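Local coordinates for acetylated cis-Golgi protein, involved in ER-to-Golgi transport (Saccharomyces cerevisiae, PDB 6G8Y) that probably takes part in ER-to-Golgi transport and Golgi organisation as the yeast relative of GRASP65, through a PDZ domain of the kind that binds golgins, at residues A[31-36]-A[83-88]. Sequence-based numbering, arbitrary orientation.
Sequences FFDYIV and TFRDEY
D33 and R85 meet in a salt bridge that spans an intervening strand, and the pair illustrates how a long side chain can join two strands of one sheet that are not themselves neighbours. Strands 33-38 and 83-90 both pair antiparallel with strand 71-78, so the approach is made by side chains alone, with CA atoms still 9.0 Å apart at the closest pair, V36 and F84. Reach comes from R85: CG sits between its backbone N and carbonyl carbon (chi1 66°), and the chain then runs extended to NE, carrying the guanidinium to D33. The two side chains cross at about a right angle. R85 NH2 donates to D33 OD2 at 2.8 Å in a nearly straight bond. R85 NH1 makes a weak one to D33 OD1 at 3.2 Å. The two groups do not pair in one plane: OD2 lies in the guanidinium plane, yet the nitrogen reaches it from well above the carboxylate plane, the two being turned 67° apart. S78 adds a weak hydrogen bond to OD1. R85 also grips E87 side-on, its NE (2.8 Å) and its more bent NH2 bond (3.1 Å, 138°) both reaching E87 OE2 on the anti side. Nearby, V36 CG2 touches the edge of the F84 ring at CE2, 4.2 Å away; W77 of the middle strand touches both residues. With an alanine in place of R85, the buried carboxylate of D33 would probably lose its cationic mate and E87 its partner. Placed between two acids, the guanidinium probably offsets their mutual repulsion, and bonds along two adjoining edges, meeting at NH2, probably limit its rotation, linking strands 33-38 and 83-90 across strand 71-78 of the PDZ sheet.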
loop_
_atom_site.group_PDB
_atom_site.type_symbol
_atom_site.label_atom_id
_atom_site.label_comp_id
_atom_site.label_asym_id
_atom_site.label_seq_id
_atom_site.Cartn_x
_atom_site.Cartn_y
_atom_site.Cartn_z
ATOM N N PHE A 31 9.653 11.243 5.684
ATOM C CA PHE A 31 9.001 9.959 5.996
ATOM C C PHE A 31 8.471 9.374 4.695
ATOM O O PHE A 31 7.831 10.085 3.921
ATOM C CB PHE A 31 7.830 10.138 6.969
ATOM C CG PHE A 31 8.244 10.482 8.378
ATOM C CD1 PHE A 31 9.119 9.656 9.086
ATOM C CD2 PHE A 31 7.734 11.620 9.013
ATOM C CE1 PHE A 31 9.495 9.967 10.389
ATOM C CE2 PHE A 31 8.104 11.934 10.317
ATOM C CZ PHE A 31 8.986 11.106 11.006
ATOM N N PHE A 32 8.729 8.086 4.463
ATOM C CA PHE A 32 8.346 7.427 3.200
ATOM C C PHE A 32 7.552 6.166 3.487
ATOM O O PHE A 32 8.098 5.080 3.645
ATOM C CB PHE A 32 9.600 7.164 2.386
ATOM C CG PHE A 32 10.404 8.402 2.166
ATOM C CD1 PHE A 32 9.954 9.373 1.284
ATOM C CD2 PHE A 32 11.567 8.640 2.903
ATOM C CE1 PHE A 32 10.670 10.547 1.102
ATOM C CE2 PHE A 32 12.293 9.807 2.719
ATOM C CZ PHE A 32 11.844 10.763 1.820
ATOM N N ASP A 33 6.245 6.350 3.585
ATOM C CA ASP A 33 5.326 5.342 4.098
ATOM C C ASP A 33 4.653 4.667 2.904
ATOM O O ASP A 33 3.735 5.221 2.300
ATOM C CB ASP A 33 4.282 5.993 4.998
ATOM C CG ASP A 33 4.835 6.430 6.354
ATOM O OD1 ASP A 33 5.824 5.850 6.829
ATOM O OD2 ASP A 33 4.236 7.346 6.968
ATOM N N TYR A 34 5.113 3.468 2.566
ATOM C CA TYR A 34 4.531 2.713 1.457
ATOM C C TYR A 34 3.330 1.929 1.966
ATOM O O TYR A 34 3.367 1.366 3.059
ATOM C CB TYR A 34 5.537 1.707 0.906
ATOM C CG TYR A 34 6.556 2.313 0.008
ATOM C CD1 TYR A 34 6.238 2.593 -1.323
ATOM C CD2 TYR A 34 7.844 2.568 0.455
ATOM C CE1 TYR A 34 7.168 3.119 -2.187
ATOM C CE2 TYR A 34 8.794 3.113 -0.408
ATOM C CZ TYR A 34 8.442 3.378 -1.729
ATOM O OH TYR A 34 9.353 3.902 -2.609
ATOM N N ILE A 35 2.267 1.888 1.158
ATOM C CA ILE A 35 1.180 0.952 1.407
ATOM C C ILE A 35 1.615 -0.416 0.927
ATOM O O ILE A 35 1.873 -0.615 -0.257
ATOM C CB ILE A 35 -0.110 1.321 0.652
ATOM C CG1 ILE A 35 -0.554 2.738 0.955
ATOM C CG2 ILE A 35 -1.210 0.334 0.984
ATOM C CD1 ILE A 35 -0.505 3.072 2.401
ATOM N N VAL A 36 1.678 -1.354 1.861
ATOM C CA VAL A 36 2.042 -2.736 1.546
ATOM C C VAL A 36 0.867 -3.712 1.612
ATOM O O VAL A 36 0.949 -4.829 1.101
ATOM C CB VAL A 36 3.245 -3.203 2.403
ATOM C CG1 VAL A 36 4.470 -2.372 2.043
ATOM C CG2 VAL A 36 2.970 -3.142 3.892
ATOM N N THR A 83 9.762 -0.187 9.812
ATOM C CA THR A 83 8.740 -0.705 10.722
ATOM C C THR A 83 7.396 -0.732 10.014
ATOM O O THR A 83 7.111 0.107 9.138
ATOM C CB THR A 83 8.590 0.160 11.990
ATOM O OG1 THR A 83 8.389 1.529 11.618
ATOM C CG2 THR A 83 9.835 0.067 12.876
ATOM N N PHE A 84 6.583 -1.703 10.407
ATOM C CA PHE A 84 5.182 -1.801 9.970
ATOM C C PHE A 84 4.250 -1.123 10.956
ATOM O O PHE A 84 4.462 -1.200 12.160
ATOM C CB PHE A 84 4.743 -3.255 9.883
ATOM C CG PHE A 84 5.482 -4.068 8.863
ATOM C CD1 PHE A 84 6.653 -4.757 9.200
ATOM C CD2 PHE A 84 5.003 -4.167 7.554
ATOM C CE1 PHE A 84 7.315 -5.528 8.257
ATOM C CE2 PHE A 84 5.663 -4.952 6.613
ATOM C CZ PHE A 84 6.832 -5.614 6.960
ATOM N N ARG A 85 3.200 -0.476 10.454
ATOM C CA ARG A 85 2.093 -0.051 11.309
ATOM C C ARG A 85 0.806 -0.096 10.505
ATOM O O ARG A 85 0.834 -0.235 9.278
ATOM C CB ARG A 85 2.274 1.366 11.855
ATOM C CG ARG A 85 2.230 2.477 10.804
ATOM C CD ARG A 85 2.350 3.853 11.451
ATOM N NE ARG A 85 1.981 4.908 10.506
ATOM C CZ ARG A 85 2.756 5.406 9.539
ATOM N NH1 ARG A 85 4.008 4.971 9.357
ATOM N NH2 ARG A 85 2.254 6.328 8.733
ATOM N N ASP A 86 -0.304 0.070 11.205
ATOM C CA ASP A 86 -1.603 0.107 10.564
ATOM C C ASP A 86 -2.202 1.477 10.711
ATOM O O ASP A 86 -2.218 2.039 11.806
ATOM C CB ASP A 86 -2.571 -0.868 11.212
ATOM C CG ASP A 86 -2.140 -2.298 11.093
ATOM O OD1 ASP A 86 -1.472 -2.675 10.115
ATOM O OD2 ASP A 86 -2.490 -3.063 12.014
ATOM N N GLU A 87 -2.682 2.027 9.606
ATOM C CA GLU A 87 -3.519 3.220 9.638
ATOM C C GLU A 87 -4.945 2.825 9.282
ATOM O O GLU A 87 -5.171 1.731 8.762
ATOM C CB GLU A 87 -3.002 4.283 8.655
ATOM C CG GLU A 87 -1.615 4.866 8.952
ATOM C CD GLU A 87 -1.544 5.914 10.061
ATOM O OE1 GLU A 87 -2.561 6.331 10.627
ATOM O OE2 GLU A 87 -0.403 6.338 10.355
ATOM N N TYR A 88 -5.882 3.719 9.556
ATOM C CA TYR A 88 -7.304 3.477 9.345
ATOM C C TYR A 88 -7.879 4.644 8.593
ATOM O O TYR A 88 -7.609 5.793 8.930
ATOM C CB TYR A 88 -8.003 3.297 10.689
ATOM C CG TYR A 88 -7.598 2.025 11.347
ATOM C CD1 TYR A 88 -8.202 0.810 11.014
ATOM C CD2 TYR A 88 -6.572 2.004 12.266
ATOM C CE1 TYR A 88 -7.808 -0.371 11.602
ATOM C CE2 TYR A 88 -6.160 0.823 12.857
ATOM C CZ TYR A 88 -6.797 -0.359 12.529
ATOM O OH TYR A 88 -6.401 -1.550 13.104
#